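Local structure of stringent starvation protein A homolog (Haemophilus influenzae, 3LYK) at residues 9-14 and 32-37; 21-26 and 190-195. The protein probably forms an equimolar complex with the RNA polymerase holoenzyme, though not with the core enzyme, and belongs to the GST superfamily. All coordinates share one frame; numbering follows the deposited sequence.

Interaction 1: 9-14 and 32-37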
loop_
_atom_site.group_PDB
_atom_site.type_symbol
_atom_site.label_atom_id
_atom_site.label_comp_id
_atom_site.label_asym_id
_atom_site.label_seq_id
_atom_site.Cartn_x
_atom_site.Cartn_y
_atom_site.Cartn_z
ATOM N N LEU B 9 -18.047 -2.320 10.157
ATOM C CA LEU B 9 -16.990 -1.386 9.986
ATOM C C LEU B 9 -16.761 -0.591 11.271
ATOM O O LEU B 9 -17.646 0.165 11.713
ATOM C CB LEU B 9 -17.297 -0.421 8.839
ATOM C CG LEU B 9 -16.223 0.632 8.597
ATOM C CD1 LEU B 9 -15.052 -0.077 7.933
ATOM C CD2 LEU B 9 -16.735 1.785 7.717
ATOM N N PHE B 10 -15.583 -0.751 11.869
ATOM C CA PHE B 10 -15.143 0.123 12.958
ATOM C C PHE B 10 -14.560 1.339 12.331
ATOM O O PHE B 10 -13.622 1.250 11.509
ATOM C CB PHE B 10 -14.097 -0.542 13.886
ATOM C CG PHE B 10 -14.642 -1.681 14.669
ATOM C CD1 PHE B 10 -15.101 -1.492 15.968
ATOM C CD2 PHE B 10 -14.696 -2.956 14.108
ATOM C CE1 PHE B 10 -15.639 -2.564 16.697
ATOM C CE2 PHE B 10 -15.228 -4.041 14.821
ATOM C CZ PHE B 10 -15.699 -3.846 16.126
ATOM N N SER B 11 -15.101 2.498 12.688
ATOM C CA SER B 11 -14.643 3.707 12.049
ATOM C C SER B 11 -14.855 4.906 12.921
ATOM O O SER B 11 -15.660 4.871 13.865
ATOM C CB SER B 11 -15.390 3.960 10.711
ATOM O OG SER B 11 -16.753 4.056 10.939
ATOM N N ASN B 12 -14.195 5.989 12.528
ATOM C CA ASN B 12 -14.451 7.282 13.137
ATOM C C ASN B 12 -14.957 8.249 12.082
ATOM O O ASN B 12 -14.402 8.313 10.972
ATOM C CB ASN B 12 -13.179 7.817 13.822
ATOM C CG ASN B 12 -13.369 9.214 14.364
ATOM O OD1 ASN B 12 -13.204 10.178 13.637
ATOM N ND2 ASN B 12 -13.775 9.321 15.638
ATOM N N LYS B 13 -16.013 8.993 12.414
ATOM C CA LYS B 13 -16.682 9.874 11.451
ATOM C C LYS B 13 -15.871 11.056 10.934
ATOM O O LYS B 13 -16.245 11.645 9.945
ATOM C CB LYS B 13 -18.019 10.409 12.048
ATOM C CG LYS B 13 -17.844 11.300 13.284
ATOM C CD LYS B 13 -19.232 11.916 13.595
ATOM C CE LYS B 13 -19.497 11.990 15.077
ATOM N NZ LYS B 13 -18.591 12.977 15.741
ATOM N N ASP B 14 -14.767 11.420 11.582
ATOM C CA ASP B 14 -13.941 12.493 11.055
ATOM C C ASP B 14 -12.667 12.012 10.374
ATOM O O ASP B 14 -11.877 12.844 9.906
ATOM C CB ASP B 14 -13.542 13.455 12.188
ATOM C CG ASP B 14 -14.766 14.147 12.831
ATOM O OD1 ASP B 14 -15.668 14.615 12.096
ATOM O OD2 ASP B 14 -14.828 14.191 14.068
ATOM N N TYR B 32 -23.932 -2.892 5.904
ATOM C CA TYR B 32 -22.983 -3.204 6.928
ATOM C C TYR B 32 -23.390 -2.434 8.181
ATOM O O TYR B 32 -24.095 -1.428 8.077
ATOM C CB TYR B 32 -21.579 -2.750 6.472
ATOM C CG TYR B 32 -21.426 -1.256 6.295
ATOM C CD1 TYR B 32 -20.874 -0.467 7.314
ATOM C CD2 TYR B 32 -21.808 -0.625 5.111
ATOM C CE1 TYR B 32 -20.720 0.934 7.161
ATOM C CE2 TYR B 32 -21.659 0.759 4.943
ATOM C CZ TYR B 32 -21.114 1.532 5.977
ATOM O OH TYR B 32 -20.921 2.895 5.809
ATOM N N GLU B 33 -22.915 -2.877 9.332
ATOM C CA GLU B 33 -23.079 -2.120 10.565
ATOM C C GLU B 33 -21.892 -1.143 10.832
ATOM O O GLU B 33 -20.721 -1.564 10.855
ATOM C CB GLU B 33 -23.239 -3.103 11.726
ATOM C CG GLU B 33 -23.113 -2.444 13.103
ATOM C CD GLU B 33 -23.105 -3.453 14.289
ATOM O OE1 GLU B 33 -22.345 -4.458 14.267
ATOM O OE2 GLU B 33 -23.853 -3.205 15.266
ATOM N N ASN B 34 -22.197 0.141 11.033
ATOM C CA ASN B 34 -21.191 1.121 11.440
ATOM C C ASN B 34 -20.959 1.094 12.963
ATOM O O ASN B 34 -21.902 1.302 13.729
ATOM C CB ASN B 34 -21.588 2.534 10.997
ATOM C CG ASN B 34 -20.390 3.480 10.958
ATOM O OD1 ASN B 34 -19.473 3.292 10.166
ATOM N ND2 ASN B 34 -20.368 4.467 11.848
ATOM N N ALA B 35 -19.734 0.826 13.420
ATOM C CA ALA B 35 -19.479 0.913 14.862
ATOM C C ALA B 35 -18.544 2.077 15.060
ATOM O O ALA B 35 -17.345 1.999 14.731
ATOM C CB ALA B 35 -18.896 -0.386 15.426
ATOM N N GLU B 36 -19.110 3.170 15.572
ATOM C CA GLU B 36 -18.378 4.408 15.734
ATOM C C GLU B 36 -17.339 4.223 16.833
ATOM O O GLU B 36 -17.602 3.575 17.824
ATOM C CB GLU B 36 -19.320 5.588 16.084
ATOM C CG GLU B 36 -18.580 6.907 16.148
ATOM C CD GLU B 36 -18.117 7.403 14.767
ATOM O OE1 GLU B 36 -18.627 6.906 13.734
ATOM O OE2 GLU B 36 -17.253 8.308 14.710
ATOM N N VAL B 37 -16.150 4.768 16.650
ATOM C CA VAL B 37 -15.136 4.627 17.682
ATOM C C VAL B 37 -14.499 5.977 17.936
ATOM O O VAL B 37 -14.222 6.756 17.020
ATOM C CB VAL B 37 -14.010 3.566 17.377
ATOM C CG1 VAL B 37 -14.494 2.372 16.552
ATOM C CG2 VAL B 37 -12.797 4.185 16.788
HETATM O O HOH W 1 -17.971 6.505 11.247
#
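Leu-9, Phe-10 and Ser-11 pair in parallel with Asn-34, Ala-35 and Glu-36. These are the two strands of the beta-alpha-beta unit that opens the thioredoxin-like N-terminal domain of the GST fold; helix 16-27 joins them. The backbone ladder runs from Leu-9 N to Glu-33 O, Ala-35 N to Leu-9 O, Ser-11 N to Ala-35 O and Val-37 N to Ser-11 O. On the other side of its strand, Phe-10 is joined by backbone hydrogen bonds to Thr-57. Its ring meets Val-37 CG1 at the edge, 4.0 Å from Phe-10 CD1, and lies beside helix 44-49.

Past the strand end, side chains take over the bonding. Asn-12 ND2 gives a nearly straight bond (171°) to Val-37 O at 2.9 Å, in the plane of both groups. Asn-12 OD1 accepts from Asp-14 N at 2.9 Å, an Asx turn. Both ends of the amide are therefore used. On the face of Leu-9 and Ser-11, a water accepts from Asn-34 ND2 at 3.2 Å, donates to Glu-36 OE1 at 2.6 Å and bonds Ser-11 OG at 2.8 Å. Ser-11 OG also comes within 2.9 Å of Asn-34 OD1, a weak bond at most. The Glu-36 chain bends at chi2 (70°), and Glu-36 OE2 accepts the N-H of Lys-13 N at 2.7 Å on its syn lone pair.

Interaction 2: 21-26 and 190-195; sequences VKIVLA and DSFLQS
Ala-26 and Ser-191 mark one end of this helix-helix contact, and Lys-22 and Ser-195 the other. It joins the two domains of the GST fold: helix 16-27 of the thioredoxin-like domain meets the short helix 190-195 near the end of the modelled chain. The segment axes come within 8.0 Å at an angle of 128°. The close approach is consistent with the small side chains of Ala-26, Ser-191 and Ser-195 at the interface.

Van der Waals contact carries the interface. Ala-26 CB sits 3.8 Å from Ser-191 CB and 3.6 Å from Gln-194 NE2. Ile-23 touches Ser-191, Phe-192 and Ser-195. Its CG1, anti to the carbonyl carbon (chi1 -66°), lies 3.6 Å from Ser-195 CB. Ile-23 CD1 approaches Phe-192 CD1 at 3.9 Å. The Phe-192 ring also meets His-19, Phe-187 and Trp-162 in an aromatic cluster. At the other end, Lys-22 CB rests 4.0 Å from Ser-195 CB.

No hydrogen bond links the two segments. The serine hydroxyls bond to other atoms. Ser-191 OG is hydrogen-bonded to Glu-27 OE2, just beyond segment 21-26. Ser-195 OG has His-19 NE2 as a partner and donates back within its own helix to Phe-192 O at 2.6 Å, in the carbonyl plane and on a lone pair.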
loop_
_atom_site.group_PDB
_atom_site.type_symbol
_atom_site.label_atom_id
_atom_site.label_comp_id
_atom_site.label_asym_id
_atom_site.label_seq_id
_atom_site.Cartn_x
_atom_site.Cartn_y
_atom_site.Cartn_z
ATOM N N VAL B 21 -13.373 4.383 2.713
ATOM C CA VAL B 21 -13.960 3.068 2.769
ATOM C C VAL B 21 -15.508 3.130 2.699
ATOM O O VAL B 21 -16.153 2.342 1.951
ATOM C CB VAL B 21 -13.483 2.279 4.037
ATOM C CG1 VAL B 21 -14.241 0.936 4.174
ATOM C CG2 VAL B 21 -11.963 1.961 3.925
ATOM N N LYS B 22 -16.103 4.093 3.406
ATOM C CA LYS B 22 -17.601 4.231 3.322
ATOM C C LYS B 22 -18.060 4.572 1.941
ATOM O O LYS B 22 -19.092 4.140 1.540
ATOM C CB LYS B 22 -18.162 5.273 4.301
ATOM C CG LYS B 22 -17.923 4.931 5.762
ATOM C CD LYS B 22 -18.347 6.171 6.584
ATOM C CE LYS B 22 -18.435 5.853 8.037
ATOM N NZ LYS B 22 -18.623 7.146 8.762
ATOM N N ILE B 23 -17.304 5.348 1.189
ATOM C CA ILE B 23 -17.728 5.627 -0.183
ATOM C C ILE B 23 -17.716 4.324 -0.992
ATOM O O ILE B 23 -18.655 4.018 -1.743
ATOM C CB ILE B 23 -16.803 6.638 -0.820
ATOM C CG1 ILE B 23 -16.959 7.976 -0.109
ATOM C CG2 ILE B 23 -17.102 6.756 -2.335
ATOM C CD1 ILE B 23 -15.891 9.008 -0.560
ATOM N N VAL B 24 -16.667 3.526 -0.810
ATOM C CA VAL B 24 -16.597 2.243 -1.575
ATOM C C VAL B 24 -17.700 1.280 -1.179
ATOM O O VAL B 24 -18.335 0.671 -2.051
ATOM C CB VAL B 24 -15.180 1.598 -1.479
ATOM C CG1 VAL B 24 -15.159 0.235 -2.143
ATOM C CG2 VAL B 24 -14.143 2.606 -2.136
ATOM N N LEU B 25 -17.966 1.160 0.120
ATOM C CA LEU B 25 -19.093 0.316 0.578
ATOM C C LEU B 25 -20.436 0.730 -0.053
ATOM O O LEU B 25 -21.200 -0.146 -0.455
ATOM C CB LEU B 25 -19.213 0.293 2.105
ATOM C CG LEU B 25 -18.112 -0.485 2.851
ATOM C CD1 LEU B 25 -17.961 -0.041 4.323
ATOM C CD2 LEU B 25 -18.366 -1.990 2.782
ATOM N N ALA B 26 -20.668 2.046 -0.194
ATOM C CA ALA B 26 -21.909 2.559 -0.732
ATOM C C ALA B 26 -21.948 2.389 -2.249
ATOM O O ALA B 26 -22.989 2.036 -2.778
ATOM C CB ALA B 26 -22.114 4.031 -0.329
ATOM N N ASP B 190 -24.732 9.211 -5.479
ATOM C CA ASP B 190 -25.445 8.465 -4.413
ATOM C C ASP B 190 -24.516 7.946 -3.319
ATOM O O ASP B 190 -24.865 7.979 -2.119
ATOM C CB ASP B 190 -26.222 7.249 -4.961
ATOM C CG ASP B 190 -27.520 7.657 -5.697
ATOM O OD1 ASP B 190 -27.937 8.852 -5.581
ATOM O OD2 ASP B 190 -28.127 6.785 -6.387
ATOM N N SER B 191 -23.340 7.459 -3.724
ATOM C CA SER B 191 -22.435 6.834 -2.724
ATOM C C SER B 191 -21.850 7.881 -1.790
ATOM O O SER B 191 -21.705 7.655 -0.598
ATOM C CB SER B 191 -21.312 6.016 -3.409
ATOM O OG SER B 191 -20.554 6.833 -4.315
ATOM N N PHE B 192 -21.473 9.012 -2.346
ATOM C CA PHE B 192 -20.906 10.064 -1.536
ATOM C C PHE B 192 -21.958 10.571 -0.550
ATOM O O PHE B 192 -21.665 10.713 0.649
ATOM C CB PHE B 192 -20.357 11.222 -2.370
ATOM C CG PHE B 192 -19.542 12.170 -1.556
ATOM C CD1 PHE B 192 -18.165 11.997 -1.440
ATOM C CD2 PHE B 192 -20.160 13.178 -0.826
ATOM C CE1 PHE B 192 -17.401 12.849 -0.613
ATOM C CE2 PHE B 192 -19.431 14.045 -0.010
ATOM C CZ PHE B 192 -18.037 13.893 0.110
ATOM N N LEU B 193 -23.177 10.806 -1.049
ATOM C CA LEU B 193 -24.323 11.177 -0.188
ATOM C C LEU B 193 -24.502 10.223 0.984
ATOM O O LEU B 193 -24.555 10.669 2.126
ATOM C CB LEU B 193 -25.620 11.255 -0.996
ATOM C CG LEU B 193 -25.582 12.329 -2.080
ATOM C CD1 LEU B 193 -26.776 12.136 -3.026
ATOM C CD2 LEU B 193 -25.618 13.717 -1.413
ATOM N N GLN B 194 -24.540 8.912 0.722
ATOM C CA GLN B 194 -24.573 7.947 1.813
ATOM C C GLN B 194 -23.381 8.012 2.734
ATOM O O GLN B 194 -23.526 7.774 3.927
ATOM C CB GLN B 194 -24.654 6.524 1.289
ATOM C CG GLN B 194 -26.034 6.139 0.779
ATOM C CD GLN B 194 -25.983 4.821 0.069
ATOM O OE1 GLN B 194 -26.257 4.746 -1.125
ATOM N NE2 GLN B 194 -25.576 3.771 0.786
ATOM N N SER B 195 -22.194 8.311 2.204
ATOM C CA SER B 195 -20.998 8.283 3.058
ATOM C C SER B 195 -20.953 9.399 4.091
ATOM O O SER B 195 -20.298 9.235 5.126
ATOM C CB SER B 195 -19.712 8.318 2.217
ATOM O OG SER B 195 -19.495 9.604 1.640
#

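How the interactions relate
Helix 16-27 ties the two contacts together. It is the crossover between the paired strands of interaction 1, and one of its sides meets helix 190-195 in interaction 2. The centres of the two contacts lie about 13 Å apart. Lys-22, a residue of interaction 2, also touches interaction 1: its CE lies 3.5 Å from Asn-34 OD1 and 3.8 Å from Ser-11 OG, while its CG lies 3.6 Å from Tyr-32 OH. Leu-25 adds a second link, with its CB 3.8 Å from Tyr-32 CE2. These touches are packing. Interaction 1 stays within the N-terminal domain. Interaction 2 carries the same beta-alpha-beta unit onto the C-terminal domain, where helix 152-165 also touches Ile-23 and Val-24.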